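Local structure of Ika8 (Synthetic construct, 6G6O) at residues E12-A17 against T36-D41; T19-S24 against A300-D305; K25-S30 against L61-N66; D50-Q55 against T76-Y81; G275-W280 against D292-E297. The protein forms a computationally designed, symmetrical eight-bladed beta-propeller of the WD40 type, an artificial protein with no known natural function. One frame throughout, in Å; residues are numbered along the deposited sequence.

Contact 1. Residues E12-A17 against T36-D41; sequences EGHQSA and TIKVWD
H14 meets T36 at the rim of its imidazole and K38 across its face, so two different interactions hold one ring. H14 ND1 donates to T36 OG1 over 3.1 Å with a nearly straight N-H...O angle of 172°, and the hydroxyl lies only 4° out of the ring plane. T36 OG1 is also hydrogen-bonded to D34, and water 1 bridges it to Q15 N. K38 slides past H14 in the opposite direction, and its CD sits 3.5 Å from the imidazole centroid, close to the ring normal, which is the geometry of a CH-pi contact. The aliphatic run continues past the loop carbonyl oxygen, K38 CE coming to 3.3 Å from G13 O. Bent at its last torsion (chi4 -68°), the lysine has its NZ in a salt bridge with D50. W40 brings the far side of its six-membered ring to the loop backbone: CH2 lies 3.2 Å from G13 N, approached obliquely, while H14 NE2 is at the indole edge. G13 has a positive phi, which favours glycine. With S30 OG accepting from W40 NE1, the residues D34, H14, S30 and W40 recall the Asp-His-Ser/Thr-Trp network of WD40 repeats, with T36 between D34 and H14. The loop, running from strand 7-10 to strand 18-24, thus passes from one blade to the next and packs against strand 37-41, which lies between strands 27-32 and 47-51.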
# COMPACT_ATOMS: atom_id res chain seq x y z
N GLU A 12 -17.37 13.67 4.87
CA GLU A 12 -18.58 12.87 4.71
C GLU A 12 -18.26 11.45 4.24
O GLU A 12 -18.89 10.49 4.69
CB GLU A 12 -19.54 13.56 3.73
CG GLU A 12 -21.01 13.26 4.01
CD GLU A 12 -21.92 13.67 2.87
OE1 GLU A 12 -21.64 14.71 2.23
OE2 GLU A 12 -22.92 12.97 2.63
N GLY A 13 -17.31 11.31 3.33
CA GLY A 13 -16.92 9.99 2.85
C GLY A 13 -17.76 9.53 1.67
O GLY A 13 -18.35 10.32 0.93
N HIS A 14 -17.81 8.21 1.51
CA HIS A 14 -18.44 7.58 0.36
C HIS A 14 -19.64 6.75 0.80
O HIS A 14 -19.84 6.46 1.98
CB HIS A 14 -17.44 6.70 -0.40
CG HIS A 14 -16.22 7.43 -0.87
ND1 HIS A 14 -15.94 7.61 -2.21
CD2 HIS A 14 -15.22 8.02 -0.19
CE1 HIS A 14 -14.81 8.28 -2.33
NE2 HIS A 14 -14.35 8.54 -1.12
N GLN A 15 -20.44 6.36 -0.19
CA GLN A 15 -21.61 5.51 0.02
C GLN A 15 -21.28 4.03 -0.05
O GLN A 15 -22.20 3.20 0.04
CB GLN A 15 -22.69 5.85 -1.01
CG GLN A 15 -23.12 7.31 -1.00
CD GLN A 15 -23.68 7.73 0.34
OE1 GLN A 15 -23.07 8.53 1.05
NE2 GLN A 15 -24.85 7.21 0.68
N SER A 16 -20.01 3.67 -0.20
CA SER A 16 -19.60 2.28 -0.24
C SER A 16 -18.22 2.17 0.39
O SER A 16 -17.57 3.17 0.69
CB SER A 16 -19.60 1.72 -1.66
OG SER A 16 -18.59 2.32 -2.45
N ALA A 17 -17.78 0.92 0.59
CA ALA A 17 -16.54 0.65 1.31
C ALA A 17 -15.37 1.41 0.71
O ALA A 17 -15.26 1.56 -0.51
CB ALA A 17 -16.25 -0.86 1.29
N THR A 36 -16.40 5.46 -7.07
CA THR A 36 -16.36 6.88 -6.79
C THR A 36 -15.02 7.27 -6.18
O THR A 36 -14.52 6.59 -5.28
CB THR A 36 -17.50 7.27 -5.85
OG1 THR A 36 -17.43 6.48 -4.66
CG2 THR A 36 -18.84 7.04 -6.53
N ILE A 37 -14.44 8.36 -6.68
CA ILE A 37 -13.23 8.95 -6.13
C ILE A 37 -13.56 10.35 -5.65
O ILE A 37 -14.20 11.12 -6.38
CB ILE A 37 -12.09 8.98 -7.17
CG1 ILE A 37 -11.80 7.57 -7.69
CG2 ILE A 37 -10.83 9.59 -6.58
CD1 ILE A 37 -10.55 7.47 -8.54
N LYS A 38 -13.14 10.68 -4.43
CA LYS A 38 -13.41 11.98 -3.84
C LYS A 38 -12.11 12.61 -3.37
O LYS A 38 -11.22 11.93 -2.85
CB LYS A 38 -14.39 11.85 -2.66
CG LYS A 38 -15.81 11.54 -3.08
CD LYS A 38 -16.68 11.21 -1.88
CE LYS A 38 -18.12 10.95 -2.29
NZ LYS A 38 -18.79 12.18 -2.80
N VAL A 39 -12.00 13.93 -3.56
CA VAL A 39 -10.82 14.70 -3.19
C VAL A 39 -11.20 15.61 -2.03
O VAL A 39 -12.12 16.43 -2.15
CB VAL A 39 -10.28 15.51 -4.37
CG1 VAL A 39 -9.04 16.29 -3.96
CG2 VAL A 39 -9.98 14.59 -5.55
N TRP A 40 -10.50 15.48 -0.91
CA TRP A 40 -10.83 16.18 0.32
C TRP A 40 -9.80 17.26 0.63
O TRP A 40 -8.64 17.17 0.23
CB TRP A 40 -10.91 15.21 1.50
CG TRP A 40 -11.78 14.02 1.25
CD1 TRP A 40 -11.37 12.75 0.94
CD2 TRP A 40 -13.21 13.97 1.29
NE1 TRP A 40 -12.45 11.93 0.79
CE2 TRP A 40 -13.60 12.65 0.99
CE3 TRP A 40 -14.21 14.92 1.54
CZ2 TRP A 40 -14.93 12.26 0.95
CZ3 TRP A 40 -15.53 14.53 1.50
CH2 TRP A 40 -15.88 13.21 1.20
N ASP A 41 -10.25 18.28 1.35
CA ASP A 41 -9.39 19.34 1.87
C ASP A 41 -9.22 19.11 3.36
O ASP A 41 -10.17 19.25 4.13
CB ASP A 41 -10.00 20.72 1.59
CG ASP A 41 -9.05 21.86 1.91
OD1 ASP A 41 -7.95 21.60 2.44
OD2 ASP A 41 -9.41 23.02 1.62
O HOH W 1 -20.01 7.12 -2.89

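Contact 2. Residues T19-S24 against A300-D305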
# COMPACT_ATOMS: atom_id res chain seq x y z
N THR A 19 -11.81 1.53 -0.51
CA THR A 19 -10.91 0.53 -1.06
C THR A 19 -9.54 1.07 -1.43
O THR A 19 -8.65 0.27 -1.75
CB THR A 19 -11.54 -0.13 -2.30
OG1 THR A 19 -11.85 0.88 -3.27
CG2 THR A 19 -12.82 -0.86 -1.93
N ALA A 20 -9.34 2.39 -1.40
CA ALA A 20 -8.05 2.97 -1.73
C ALA A 20 -7.96 4.34 -1.06
O ALA A 20 -8.96 5.06 -0.98
CB ALA A 20 -7.86 3.10 -3.24
N LEU A 21 -6.76 4.69 -0.60
CA LEU A 21 -6.57 5.93 0.15
C LEU A 21 -5.18 6.47 -0.14
O LEU A 21 -4.19 5.74 -0.08
CB LEU A 21 -6.74 5.69 1.65
CG LEU A 21 -6.86 6.89 2.59
CD1 LEU A 21 -8.10 7.71 2.27
CD2 LEU A 21 -6.88 6.42 4.03
N ALA A 22 -5.11 7.76 -0.46
CA ALA A 22 -3.85 8.45 -0.71
C ALA A 22 -3.89 9.80 -0.02
O ALA A 22 -4.94 10.44 0.08
CB ALA A 22 -3.59 8.61 -2.21
N PHE A 23 -2.72 10.25 0.44
CA PHE A 23 -2.62 11.45 1.26
C PHE A 23 -1.32 12.17 0.93
O PHE A 23 -0.24 11.62 1.13
CB PHE A 23 -2.69 11.10 2.75
CG PHE A 23 -2.57 12.29 3.66
CD1 PHE A 23 -3.12 13.51 3.31
CD2 PHE A 23 -1.93 12.18 4.88
CE1 PHE A 23 -3.01 14.60 4.14
CE2 PHE A 23 -1.82 13.26 5.73
CZ PHE A 23 -2.36 14.48 5.36
N SER A 24 -1.44 13.41 0.44
CA SER A 24 -0.28 14.23 0.11
C SER A 24 -0.60 15.68 0.44
O SER A 24 -1.68 16.18 0.11
CB SER A 24 0.09 14.09 -1.37
OG SER A 24 1.21 14.90 -1.69
N ALA A 300 -7.86 1.04 5.07
CA ALA A 300 -6.73 1.79 4.54
C ALA A 300 -6.30 2.82 5.57
O ALA A 300 -7.13 3.39 6.28
CB ALA A 300 -7.09 2.47 3.21
N LEU A 301 -4.99 3.05 5.64
CA LEU A 301 -4.41 4.03 6.55
C LEU A 301 -3.39 4.86 5.80
O LEU A 301 -2.63 4.34 4.97
CB LEU A 301 -3.74 3.35 7.76
CG LEU A 301 -4.64 2.87 8.90
CD1 LEU A 301 -3.83 2.07 9.90
CD2 LEU A 301 -5.33 4.03 9.58
N GLN A 302 -3.37 6.16 6.08
CA GLN A 302 -2.36 7.07 5.55
C GLN A 302 -1.87 7.94 6.69
O GLN A 302 -2.68 8.47 7.47
CB GLN A 302 -2.92 7.93 4.41
CG GLN A 302 -3.11 7.17 3.10
CD GLN A 302 -1.80 6.71 2.48
OE1 GLN A 302 -0.78 7.40 2.55
NE2 GLN A 302 -1.82 5.53 1.86
N PHE A 303 -0.55 8.10 6.79
CA PHE A 303 0.08 8.74 7.94
C PHE A 303 1.18 9.66 7.44
O PHE A 303 2.18 9.18 6.90
CB PHE A 303 0.63 7.69 8.91
CG PHE A 303 1.11 8.25 10.21
CD1 PHE A 303 0.71 9.50 10.64
CD2 PHE A 303 1.96 7.51 11.02
CE1 PHE A 303 1.15 10.01 11.84
CE2 PHE A 303 2.41 8.01 12.22
CZ PHE A 303 2.00 9.27 12.64
N LYS A 304 1.00 10.96 7.62
CA LYS A 304 2.00 11.95 7.22
C LYS A 304 2.03 13.08 8.24
O LYS A 304 1.04 13.80 8.39
CB LYS A 304 1.71 12.50 5.82
CG LYS A 304 2.55 13.72 5.46
CD LYS A 304 2.25 14.23 4.07
CE LYS A 304 3.03 15.51 3.79
NZ LYS A 304 2.97 15.91 2.36
N ASP A 305 3.16 13.23 8.92
CA ASP A 305 3.42 14.35 9.82
C ASP A 305 2.36 14.44 10.93
O ASP A 305 1.64 15.43 11.05
CB ASP A 305 3.51 15.66 9.04
CG ASP A 305 4.82 15.81 8.29
OD1 ASP A 305 5.89 15.81 8.95
OD2 ASP A 305 4.79 15.94 7.05
O HOH W 2 -3.77 3.72 1.81
O HOH W 3 0.18 8.97 -0.39
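L21 and F23 face A300, Q302 and K304 where the innermost strands of two adjacent propeller blades run side by side near the central channel. The strand axes are nearly parallel, 5° apart, with a closest approach of 6.7 Å, too wide for backbone pairing, so side chains and water fill the interval. L21 CB touches A300 CB at 3.6 Å, and F23 CB meets Q302 CB at the same separation of 3.6 Å. The phenyl of F23, its CG anti to the backbone N (chi1 179°), crosses K304 at about a right angle, CE2 lying 3.6 Å from K304 CB. Q302 bends at chi2 (-66°) and slides past L21 in the opposite direction. Water 2 donates to L21 O at 2.8 Å and accepts from Q302 NE2 at 2.7 Å; water 3 accepts from F23 N and reaches Q302 OE1 only weakly. The chemistry is thus divided: methyl, methylene and phenyl groups seal the join between blades, while water, held in part by the Q302 amide, serves L21 O and F23 N.

Contact 3. Residues K25-S30 against L61-N66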
# COMPACT_ATOMS: atom_id res chain seq x y z
N LYS A 25 0.36 16.36 1.09
CA LYS A 25 0.23 17.76 1.52
C LYS A 25 -0.96 17.86 2.46
O LYS A 25 -0.92 17.25 3.55
CB LYS A 25 0.18 18.67 0.29
CG LYS A 25 1.15 18.30 -0.82
CD LYS A 25 0.83 19.07 -2.09
CE LYS A 25 -0.66 18.98 -2.43
NZ LYS A 25 -1.08 20.06 -3.36
N ASN A 26 -2.02 18.60 2.12
CA ASN A 26 -3.23 18.67 2.92
C ASN A 26 -4.44 18.21 2.12
O ASN A 26 -5.56 18.66 2.35
CB ASN A 26 -3.45 20.09 3.45
CG ASN A 26 -2.56 20.41 4.64
OD1 ASN A 26 -1.73 21.32 4.58
ND2 ASN A 26 -2.73 19.66 5.72
N ILE A 27 -4.21 17.31 1.17
CA ILE A 27 -5.25 16.79 0.29
C ILE A 27 -5.34 15.29 0.49
O ILE A 27 -4.32 14.60 0.56
CB ILE A 27 -4.97 17.14 -1.18
CG1 ILE A 27 -5.11 18.65 -1.41
CG2 ILE A 27 -5.91 16.37 -2.11
CD1 ILE A 27 -5.06 19.05 -2.87
N VAL A 28 -6.57 14.78 0.60
CA VAL A 28 -6.84 13.36 0.71
C VAL A 28 -7.62 12.92 -0.52
O VAL A 28 -8.60 13.56 -0.90
CB VAL A 28 -7.61 13.03 2.01
CG1 VAL A 28 -8.24 11.65 1.92
CG2 VAL A 28 -6.68 13.10 3.21
N VAL A 29 -7.17 11.83 -1.14
CA VAL A 29 -7.88 11.21 -2.25
C VAL A 29 -8.35 9.84 -1.78
O VAL A 29 -7.55 9.02 -1.33
CB VAL A 29 -6.99 11.08 -3.50
CG1 VAL A 29 -7.80 10.57 -4.68
CG2 VAL A 29 -6.35 12.42 -3.83
N SER A 30 -9.66 9.60 -1.87
CA SER A 30 -10.25 8.35 -1.43
C SER A 30 -11.03 7.72 -2.58
O SER A 30 -11.71 8.41 -3.34
CB SER A 30 -11.17 8.57 -0.22
OG SER A 30 -12.30 9.34 -0.58
N LEU A 61 -4.61 3.66 -5.40
CA LEU A 61 -4.46 5.10 -5.59
C LEU A 61 -3.00 5.47 -5.39
O LEU A 61 -2.35 5.00 -4.45
CB LEU A 61 -5.33 5.90 -4.61
CG LEU A 61 -6.81 6.09 -4.96
CD1 LEU A 61 -7.54 6.73 -3.79
CD2 LEU A 61 -6.97 6.93 -6.21
N GLN A 62 -2.49 6.32 -6.27
CA GLN A 62 -1.14 6.88 -6.16
C GLN A 62 -1.25 8.39 -6.32
O GLN A 62 -1.74 8.87 -7.34
CB GLN A 62 -0.20 6.28 -7.21
CG GLN A 62 0.21 4.85 -6.92
CD GLN A 62 1.01 4.73 -5.65
OE1 GLN A 62 1.88 5.56 -5.37
NE2 GLN A 62 0.73 3.70 -4.86
N PHE A 63 -0.78 9.13 -5.32
CA PHE A 63 -0.92 10.58 -5.29
C PHE A 63 0.46 11.18 -5.04
O PHE A 63 0.99 11.08 -3.93
CB PHE A 63 -1.92 11.01 -4.20
CG PHE A 63 -2.22 12.48 -4.18
CD1 PHE A 63 -1.97 13.28 -5.28
CD2 PHE A 63 -2.76 13.06 -3.05
CE1 PHE A 63 -2.25 14.63 -5.25
CE2 PHE A 63 -3.05 14.41 -3.01
CZ PHE A 63 -2.79 15.20 -4.11
N LYS A 64 1.03 11.80 -6.07
CA LYS A 64 2.37 12.37 -6.00
C LYS A 64 2.35 13.74 -6.66
O LYS A 64 1.82 13.89 -7.76
CB LYS A 64 3.39 11.45 -6.69
CG LYS A 64 4.81 11.97 -6.67
CD LYS A 64 5.79 10.88 -7.07
CE LYS A 64 5.50 10.36 -8.46
NZ LYS A 64 5.87 11.34 -9.52
N ASP A 65 2.94 14.72 -5.98
CA ASP A 65 2.95 16.11 -6.44
C ASP A 65 1.53 16.60 -6.67
O ASP A 65 0.78 16.83 -5.72
CB ASP A 65 3.80 16.25 -7.71
CG ASP A 65 5.27 15.98 -7.45
OD1 ASP A 65 5.74 16.21 -6.32
OD2 ASP A 65 5.97 15.53 -8.39
N ASN A 66 1.14 16.77 -7.94
CA ASN A 66 -0.22 17.18 -8.28
C ASN A 66 -0.89 16.20 -9.23
O ASN A 66 -1.86 16.56 -9.91
CB ASN A 66 -0.21 18.59 -8.88
CG ASN A 66 0.05 19.66 -7.85
OD1 ASN A 66 -0.55 19.66 -6.78
ND2 ASN A 66 0.96 20.58 -8.16
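The F63 ring takes a methyl of V29 over one face: V29 CG2 stands 4.1 Å from the ring centroid, 26° off the normal, a CH-pi contact. I27 O lies in the ring plane at the edge, whereas I27 CG2 comes in obliquely, 3.6 Å from F63 CE2. Both aliphatic side chains cross the phenylalanine at about a right angle. Next to it, L61 CD1 reaches V29 CG1 at 4.0 Å and lies 3.4 Å from V29 O. Beyond the apolar patch K25 NZ makes a weak hydrogen bond to N66 OD1, 3.5 Å long. Strands 27-30 and 61-64 run nearly antiparallel, at 161°, yet their axes approach no closer than 8.4 Å; they belong to the sheets of neighbouring blades and meet face to face. A22 and S24 also touch F63, so it is wedged against two strands of the adjoining sheet. Cohesion here accordingly rests on dispersion between branched aliphatic groups and one ring, the weak polar link between the two segments probably contributing little.

Contact 4. Residues D50-Q55 against T76-Y81; sequences DHDGHQ and TVKVWY
H54 ND1 donates to T76 OG1 at 2.7 Å, with an N-H...O angle of 152° and the hydroxyl somewhat tilted from the imidazole plane. The other nitrogen of this ring, NE2, is hydrogen-bonded to S70 OG, while T76 OG1 is itself bonded to D74; both imidazole nitrogens are therefore engaged. S70 also takes a weak bond from W80 NE1, and the whole chain of contacts resembles the Asp-His-Ser/Thr-Trp network of WD40 repeats, here with T76 placed between histidine and aspartate. K78 contributes at both ends. Its CD lies over one face of H54, 3.7 Å from the ring centroid, as a CH-pi contact, and the bend at chi3 (70°) brings CE back toward the loop. From there NZ donates to G53 O at 3.0 Å, standing above the carbonyl plane. D52 OD1 is 4.2 Å from K78 NZ, beyond a salt bridge, and accepts a weak bond from G53 N. On the other side of the lysine, H51 stacks face-to-face on the six-membered ring of W80, centroids 3.6 Å apart and planes at 13°, with H51 NE2 3.3 Å from W80 CD2. The nearby D52 carboxylate and the G53 carbonyl would probably favour the charged form of K78, while the two-sided grip on H54 should fix the rotation of its ring.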
# COMPACT_ATOMS: atom_id res chain seq x y z
N ASP A 50 -16.05 15.92 -6.85
CA ASP A 50 -16.41 14.53 -7.07
C ASP A 50 -15.80 14.11 -8.41
O ASP A 50 -16.27 14.52 -9.47
CB ASP A 50 -17.92 14.34 -7.08
CG ASP A 50 -18.49 14.12 -5.69
OD1 ASP A 50 -17.81 13.49 -4.86
OD2 ASP A 50 -19.63 14.58 -5.44
N HIS A 51 -14.74 13.30 -8.35
CA HIS A 51 -14.12 12.81 -9.57
C HIS A 51 -15.07 11.85 -10.28
O HIS A 51 -15.73 11.02 -9.65
CB HIS A 51 -12.80 12.11 -9.25
CG HIS A 51 -12.02 11.69 -10.46
ND1 HIS A 51 -11.76 10.37 -10.76
CD2 HIS A 51 -11.45 12.42 -11.44
CE1 HIS A 51 -11.06 10.31 -11.88
NE2 HIS A 51 -10.86 11.54 -12.31
N ASP A 52 -15.14 11.98 -11.61
CA ASP A 52 -15.99 11.08 -12.39
C ASP A 52 -15.60 9.63 -12.20
O ASP A 52 -16.43 8.74 -12.40
CB ASP A 52 -15.94 11.46 -13.88
CG ASP A 52 -14.57 11.95 -14.31
OD1 ASP A 52 -13.61 11.78 -13.53
OD2 ASP A 52 -14.46 12.50 -15.42
N GLY A 53 -14.35 9.37 -11.82
CA GLY A 53 -13.87 8.07 -11.40
C GLY A 53 -14.00 7.00 -12.46
O GLY A 53 -14.10 7.26 -13.66
N HIS A 54 -14.01 5.76 -11.98
CA HIS A 54 -14.14 4.58 -12.82
C HIS A 54 -15.53 3.98 -12.63
O HIS A 54 -16.18 4.17 -11.60
CB HIS A 54 -13.07 3.54 -12.48
CG HIS A 54 -11.69 4.12 -12.32
ND1 HIS A 54 -10.68 3.89 -13.22
CD2 HIS A 54 -11.16 4.89 -11.35
CE1 HIS A 54 -9.59 4.51 -12.82
NE2 HIS A 54 -9.85 5.13 -11.68
N GLN A 55 -15.96 3.23 -13.64
CA GLN A 55 -17.21 2.49 -13.56
C GLN A 55 -17.07 1.20 -12.76
O GLN A 55 -17.98 0.35 -12.81
CB GLN A 55 -17.73 2.18 -14.96
CG GLN A 55 -17.99 3.42 -15.80
CD GLN A 55 -19.05 4.32 -15.20
OE1 GLN A 55 -18.86 5.53 -15.09
NE2 GLN A 55 -20.17 3.73 -14.81
N THR A 76 -9.02 -0.43 -15.81
CA THR A 76 -8.65 0.91 -16.23
C THR A 76 -7.61 1.50 -15.29
O THR A 76 -7.63 1.26 -14.08
CB THR A 76 -9.88 1.81 -16.28
OG1 THR A 76 -10.52 1.82 -15.00
CG2 THR A 76 -10.86 1.32 -17.34
N VAL A 77 -6.68 2.26 -15.85
CA VAL A 77 -5.73 3.05 -15.09
C VAL A 77 -5.81 4.48 -15.62
O VAL A 77 -5.58 4.71 -16.81
CB VAL A 77 -4.29 2.52 -15.20
CG1 VAL A 77 -3.41 3.14 -14.13
CG2 VAL A 77 -4.27 1.01 -15.09
N LYS A 78 -6.14 5.42 -14.74
CA LYS A 78 -6.36 6.80 -15.14
C LYS A 78 -5.36 7.71 -14.44
O LYS A 78 -5.00 7.48 -13.28
CB LYS A 78 -7.80 7.24 -14.82
CG LYS A 78 -8.85 6.43 -15.57
CD LYS A 78 -10.27 6.83 -15.19
CE LYS A 78 -10.63 8.21 -15.72
NZ LYS A 78 -12.09 8.49 -15.58
N VAL A 79 -4.92 8.73 -15.17
CA VAL A 79 -3.97 9.73 -14.67
C VAL A 79 -4.64 11.09 -14.84
O VAL A 79 -5.00 11.48 -15.96
CB VAL A 79 -2.64 9.68 -15.43
CG1 VAL A 79 -1.70 10.76 -14.94
CG2 VAL A 79 -2.01 8.30 -15.30
N TRP A 80 -4.80 11.82 -13.73
CA TRP A 80 -5.56 13.06 -13.80
C TRP A 80 -4.99 14.10 -12.84
O TRP A 80 -4.25 13.78 -11.90
CB TRP A 80 -7.05 12.82 -13.52
CG TRP A 80 -7.35 11.86 -12.41
CD1 TRP A 80 -7.28 10.50 -12.46
CD2 TRP A 80 -7.82 12.18 -11.10
NE1 TRP A 80 -7.65 9.96 -11.26
CE2 TRP A 80 -7.99 10.97 -10.40
CE3 TRP A 80 -8.11 13.39 -10.44
CZ2 TRP A 80 -8.44 10.92 -9.08
CZ3 TRP A 80 -8.55 13.34 -9.13
CH2 TRP A 80 -8.71 12.11 -8.46
N TYR A 81 -5.36 15.35 -13.10
CA TYR A 81 -4.89 16.49 -12.31
C TYR A 81 -5.71 16.60 -11.03
O TYR A 81 -6.94 16.57 -11.07
CB TYR A 81 -5.01 17.76 -13.14
CG TYR A 81 -4.37 18.99 -12.53
CD1 TYR A 81 -3.09 18.94 -12.00
CD2 TYR A 81 -5.04 20.21 -12.51
CE1 TYR A 81 -2.51 20.06 -11.45
CE2 TYR A 81 -4.46 21.33 -11.97
CZ TYR A 81 -3.20 21.26 -11.44
OH TYR A 81 -2.62 22.38 -10.90

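Contact 5. Residues G275-W280 against D292-E297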
# COMPACT_ATOMS: atom_id res chain seq x y z
N GLY A 275 -12.72 -1.91 13.60
CA GLY A 275 -12.72 -0.47 13.51
C GLY A 275 -11.81 0.24 14.49
O GLY A 275 -11.58 1.44 14.34
N THR A 276 -11.29 -0.47 15.49
CA THR A 276 -10.40 0.15 16.46
C THR A 276 -9.10 0.59 15.79
O THR A 276 -8.60 -0.07 14.88
CB THR A 276 -10.11 -0.81 17.61
OG1 THR A 276 -9.47 -1.98 17.09
CG2 THR A 276 -11.39 -1.21 18.31
N ILE A 277 -8.57 1.71 16.26
CA ILE A 277 -7.32 2.27 15.74
C ILE A 277 -6.44 2.62 16.93
O ILE A 277 -6.80 3.47 17.75
CB ILE A 277 -7.56 3.50 14.86
CG1 ILE A 277 -8.19 3.08 13.53
CG2 ILE A 277 -6.25 4.24 14.62
CD1 ILE A 277 -8.35 4.22 12.55
N LYS A 278 -5.29 1.95 17.03
CA LYS A 278 -4.34 2.19 18.10
C LYS A 278 -3.08 2.83 17.54
O LYS A 278 -2.72 2.63 16.38
CB LYS A 278 -3.99 0.88 18.82
CG LYS A 278 -5.19 0.19 19.44
CD LYS A 278 -4.76 -1.02 20.27
CE LYS A 278 -5.97 -1.74 20.84
NZ LYS A 278 -5.57 -2.86 21.74
N VAL A 279 -2.40 3.61 18.38
CA VAL A 279 -1.22 4.36 17.99
C VAL A 279 -0.17 4.18 19.08
O VAL A 279 -0.41 4.52 20.24
CB VAL A 279 -1.52 5.85 17.78
CG1 VAL A 279 -0.23 6.62 17.54
CG2 VAL A 279 -2.49 6.05 16.63
N TRP A 280 0.99 3.64 18.71
CA TRP A 280 2.10 3.47 19.63
C TRP A 280 3.28 4.32 19.21
O TRP A 280 3.37 4.79 18.07
CB TRP A 280 2.56 2.01 19.71
CG TRP A 280 1.53 1.02 20.13
CD1 TRP A 280 1.28 0.57 21.39
CD2 TRP A 280 0.62 0.33 19.27
NE1 TRP A 280 0.27 -0.35 21.38
CE2 TRP A 280 -0.16 -0.51 20.09
CE3 TRP A 280 0.38 0.35 17.89
CZ2 TRP A 280 -1.16 -1.33 19.57
CZ3 TRP A 280 -0.62 -0.46 17.39
CH2 TRP A 280 -1.37 -1.29 18.22
N ASP A 292 -11.84 3.69 19.12
CA ASP A 292 -12.77 3.01 18.22
C ASP A 292 -13.01 3.97 17.06
O ASP A 292 -14.01 4.70 17.00
CB ASP A 292 -14.05 2.64 18.94
CG ASP A 292 -13.80 1.72 20.13
OD1 ASP A 292 -12.92 2.05 20.95
OD2 ASP A 292 -14.49 0.69 20.24
N GLY A 293 -12.06 3.98 16.12
CA GLY A 293 -12.07 4.98 15.07
C GLY A 293 -13.29 4.87 14.17
O GLY A 293 -13.97 5.87 13.91
N HIS A 294 -13.59 3.67 13.70
CA HIS A 294 -14.71 3.45 12.81
C HIS A 294 -15.59 2.34 13.36
O HIS A 294 -15.16 1.52 14.18
CB HIS A 294 -14.23 3.09 11.39
CG HIS A 294 -13.31 4.11 10.79
ND1 HIS A 294 -13.71 4.98 9.80
CD2 HIS A 294 -12.01 4.39 11.03
CE1 HIS A 294 -12.69 5.75 9.46
NE2 HIS A 294 -11.65 5.41 10.19
N GLN A 295 -16.84 2.32 12.90
CA GLN A 295 -17.76 1.25 13.23
C GLN A 295 -17.60 0.04 12.31
O GLN A 295 -18.37 -0.92 12.44
CB GLN A 295 -19.21 1.74 13.15
CG GLN A 295 -19.51 2.99 13.95
CD GLN A 295 -20.92 3.49 13.69
OE1 GLN A 295 -21.79 2.73 13.28
NE2 GLN A 295 -21.14 4.78 13.94
N SER A 296 -16.64 0.07 11.39
CA SER A 296 -16.41 -1.02 10.46
C SER A 296 -14.91 -1.22 10.30
O SER A 296 -14.10 -0.40 10.75
CB SER A 296 -17.07 -0.77 9.10
OG SER A 296 -18.36 -1.34 9.04
N GLU A 297 -14.55 -2.32 9.65
CA GLU A 297 -13.15 -2.69 9.47
C GLU A 297 -12.35 -1.57 8.83
O GLU A 297 -12.75 -1.01 7.81
CB GLU A 297 -13.06 -3.96 8.61
CG GLU A 297 -11.76 -4.11 7.85
CD GLU A 297 -11.77 -5.31 6.92
OE1 GLU A 297 -12.26 -6.38 7.33
OE2 GLU A 297 -11.29 -5.18 5.78
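G275 and H294 are joined through their main chains: H294 N donates to G275 O at 3.1 Å with an N-H...O angle of 170°, the donor tilted 34° from the carbonyl plane. A CA-H...O contact runs the other way, G275 CA lying 3.2 Å from H294 O, and S296 O is also close, 3.1 Å from G275 CA. The glycine is at phi 97°, and a CB there would run into the carbonyl oxygens of H294 and S296, so the tight approach depends on its having none. Among the side chains, I277 CD1 sits in the imidazole plane of H294, at its edge, 4.0 Å from CD2. T276 and D292 lie side by side and point the same way, CG2 of the threonine 4.1 Å from OD2 of the aspartate. T276 OG1 is bonded to H254 and D274, and H294 to T316 and S310. The contact thus sets the turn before strand 276-281 against the loop joining strand 287-292, the edge of this blade, to strand 298-303 of the following one, with I277 and H294 both touching W320 on strand 317-321.

How the contacts relate
Contacts 1, 2 and 3 share the blade built on strands 18-24, 27-32, 37-41 and 47-51: V28 O is 2.7 Å from W40 N (contacts 3 and 1), and A22 N is 2.9 Å from V29 O (contacts 2 and 3). Contact 4 hangs on its outer strand, tied to contact 1 by the 2.6 Å salt bridge of K38 NZ with D50 OD1. Contact 2 joins this blade to the last one, which strand 7-10 completes. Contact 5 meets contact 2 only by packing of L301 on I277, and its centre is about 29 Å from that of contact 4. A glycerol lies about 5 Å from the L301 side chain, and Q62 NE2 is hydrogen-bonded to a glycerol; both probably come from the crystallisation liquor.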